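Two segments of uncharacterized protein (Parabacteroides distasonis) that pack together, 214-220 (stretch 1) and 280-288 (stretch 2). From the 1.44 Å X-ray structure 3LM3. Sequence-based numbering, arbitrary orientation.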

# COMPACT_ATOMS: atom_id res chain seq x y z
N ASN A 214 9.75 1.48 -2.90
CA ASN A 214 8.36 1.48 -3.31
C ASN A 214 7.52 0.70 -2.29
O ASN A 214 7.73 -0.49 -2.09
CB ASN A 214 8.18 0.89 -4.73
CG ASN A 214 6.85 1.22 -5.32
OD1 ASN A 214 6.03 1.83 -4.65
ND2 ASN A 214 6.61 0.86 -6.59
N LEU A 215 6.59 1.41 -1.66
CA LEU A 215 5.74 0.92 -0.59
C LEU A 215 4.29 0.77 -0.98
O LEU A 215 3.64 1.68 -1.50
CB LEU A 215 5.76 1.87 0.62
CG LEU A 215 7.12 2.06 1.28
CD1 LEU A 215 6.98 2.98 2.51
CD2 LEU A 215 7.74 0.70 1.70
N ASP A 216 3.74 -0.40 -0.66
CA ASP A 216 2.29 -0.63 -0.60
C ASP A 216 1.58 0.36 0.32
O ASP A 216 2.19 0.93 1.23
CB ASP A 216 2.05 -2.06 -0.12
CG ASP A 216 0.65 -2.59 -0.41
OD1 ASP A 216 -0.12 -2.02 -1.24
OD2 ASP A 216 0.28 -3.60 0.26
N GLY A 217 0.28 0.51 0.11
CA GLY A 217 -0.57 1.44 0.85
C GLY A 217 -1.51 0.83 1.88
O GLY A 217 -1.76 1.44 2.92
N TRP A 218 -2.09 -0.34 1.56
CA TRP A 218 -3.02 -1.06 2.42
C TRP A 218 -2.69 -2.54 2.47
O TRP A 218 -2.81 -3.25 1.46
CB TRP A 218 -4.48 -0.94 1.94
CG TRP A 218 -5.11 0.40 1.81
CD1 TRP A 218 -5.98 0.97 2.69
CD2 TRP A 218 -4.97 1.32 0.73
NE1 TRP A 218 -6.40 2.18 2.22
CE2 TRP A 218 -5.81 2.41 1.00
CE3 TRP A 218 -4.24 1.31 -0.45
CZ2 TRP A 218 -5.90 3.51 0.15
CZ3 TRP A 218 -4.34 2.40 -1.31
CH2 TRP A 218 -5.17 3.49 -0.99
N THR A 219 -2.36 -3.06 3.62
CA THR A 219 -2.06 -4.49 3.74
C THR A 219 -3.32 -5.30 3.43
O THR A 219 -4.36 -5.11 4.07
CB THR A 219 -1.54 -4.82 5.13
OG1 THR A 219 -0.36 -4.04 5.37
CG2 THR A 219 -1.24 -6.32 5.27
N MSE A 220 -3.18 -6.23 2.49
CA MSE A 220 -4.27 -7.10 2.06
C MSE A 220 -4.31 -8.42 2.81
O MSE A 220 -3.28 -8.98 3.19
CB MSE A 220 -4.14 -7.43 0.59
CG MSE A 220 -4.36 -6.27 -0.33
SE MSE A 220 -6.14 -5.56 -0.24
CE MSE A 220 -5.85 -4.17 0.99
N GLY A 280 8.24 -7.32 10.33
CA GLY A 280 6.85 -7.31 9.86
C GLY A 280 6.41 -5.88 9.64
O GLY A 280 6.77 -5.01 10.42
N TRP A 281 5.60 -5.67 8.61
CA TRP A 281 5.14 -4.33 8.25
C TRP A 281 3.71 -4.37 7.74
O TRP A 281 3.38 -5.17 6.85
CB TRP A 281 6.06 -3.73 7.18
CG TRP A 281 5.53 -2.46 6.57
CD1 TRP A 281 5.16 -1.31 7.22
CD2 TRP A 281 5.30 -2.23 5.17
NE1 TRP A 281 4.72 -0.38 6.29
CE2 TRP A 281 4.76 -0.94 5.04
CE3 TRP A 281 5.47 -3.01 4.03
CZ2 TRP A 281 4.43 -0.38 3.81
CZ3 TRP A 281 5.11 -2.47 2.82
CH2 TRP A 281 4.61 -1.17 2.71
N VAL A 282 2.87 -3.53 8.33
CA VAL A 282 1.50 -3.31 7.94
C VAL A 282 1.37 -1.85 7.52
O VAL A 282 1.85 -0.94 8.21
CB VAL A 282 0.55 -3.59 9.12
CG1 VAL A 282 -0.85 -3.03 8.86
CG2 VAL A 282 0.54 -5.10 9.42
N ALA A 283 0.71 -1.64 6.37
CA ALA A 283 0.43 -0.31 5.81
C ALA A 283 -1.05 -0.03 5.83
O ALA A 283 -1.87 -0.94 5.61
CB ALA A 283 0.92 -0.23 4.37
N ASN A 284 -1.45 1.21 6.10
CA ASN A 284 -2.88 1.53 6.05
C ASN A 284 -3.06 3.00 5.72
O ASN A 284 -2.20 3.83 6.01
CB ASN A 284 -3.54 1.18 7.37
CG ASN A 284 -5.00 0.75 7.23
OD1 ASN A 284 -5.61 0.83 6.17
ND2 ASN A 284 -5.56 0.25 8.36
N ILE A 285 -4.17 3.30 5.07
CA ILE A 285 -4.55 4.66 4.66
C ILE A 285 -6.00 4.86 5.07
O ILE A 285 -6.87 4.07 4.67
CB ILE A 285 -4.36 4.92 3.17
CG1 ILE A 285 -2.88 4.78 2.79
CG2 ILE A 285 -4.90 6.33 2.80
CD1 ILE A 285 -2.60 4.75 1.28
N TRP A 286 -6.26 5.85 5.89
CA TRP A 286 -7.61 6.25 6.33
C TRP A 286 -7.88 7.65 5.83
O TRP A 286 -7.15 8.60 6.16
CB TRP A 286 -7.74 6.27 7.84
CG TRP A 286 -7.70 4.93 8.54
CD1 TRP A 286 -6.85 3.88 8.28
CD2 TRP A 286 -8.58 4.47 9.58
NE1 TRP A 286 -7.13 2.84 9.12
CE2 TRP A 286 -8.19 3.17 9.91
CE3 TRP A 286 -9.69 5.02 10.22
CZ2 TRP A 286 -8.83 2.43 10.90
CZ3 TRP A 286 -10.30 4.29 11.21
CH2 TRP A 286 -9.89 3.02 11.53
N GLU A 287 -8.93 7.84 5.06
CA GLU A 287 -9.28 9.17 4.61
C GLU A 287 -10.01 9.93 5.70
O GLU A 287 -10.93 9.39 6.33
CB GLU A 287 -10.15 9.08 3.38
CG GLU A 287 -9.51 8.41 2.16
CD GLU A 287 -9.45 6.88 2.21
OE1 GLU A 287 -10.10 6.22 3.06
OE2 GLU A 287 -8.80 6.31 1.31
N ALA A 288 -9.57 11.15 5.96
CA ALA A 288 -10.17 11.99 7.00
C ALA A 288 -11.68 12.13 6.80
O ALA A 288 -12.43 12.20 7.78
CB ALA A 288 -9.52 13.34 7.03
O HOH W 1 1.85 -5.29 4.57

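This is a small contact, burying about 500 Å², in which a loop docks on a strand through three hydrogen bonds while aromatic and aliphatic side chains fill the space around them. Its anchor is a two-way pairing of Thr 219 with the backbone of Ala 283. Thr 219 N donates to Ala 283 O at 2.9 Å, and Ala 283 N donates to Thr 219 OG1 at 2.8 Å, both nearly straight. The threonine hydroxyl thus does the work of a backbone carbonyl, and water 1 extends its reach: it lies 2.7 Å from Thr 219 OG1 and donates to Trp 281 O, also at 2.7 Å. Ala 283 O additionally receives a CA-H...O contact from Trp 218 CA at 3.4 Å.

Trp 218 NE1 makes a weak hydrogen bond to Ile 285 O (3.1 Å, 133°), while Ile 285 CD1 sits over the face of the Trp 218 six-membered ring, 3.7 Å from its centroid. Gly 217 suits this close packing: an ideal CB there would clash with Trp 218 CE3 and lie only 3.1 Å from Ile 285 CD1.

Trp 281 closes the other flank, its CH2 meeting Leu 215 CD2 at 3.8 Å. The Trp 281 ring edge covers Asp 216 O, 3.5 Å from Trp 281 CH2, a buried carbonyl left without a hydrogen-bond partner.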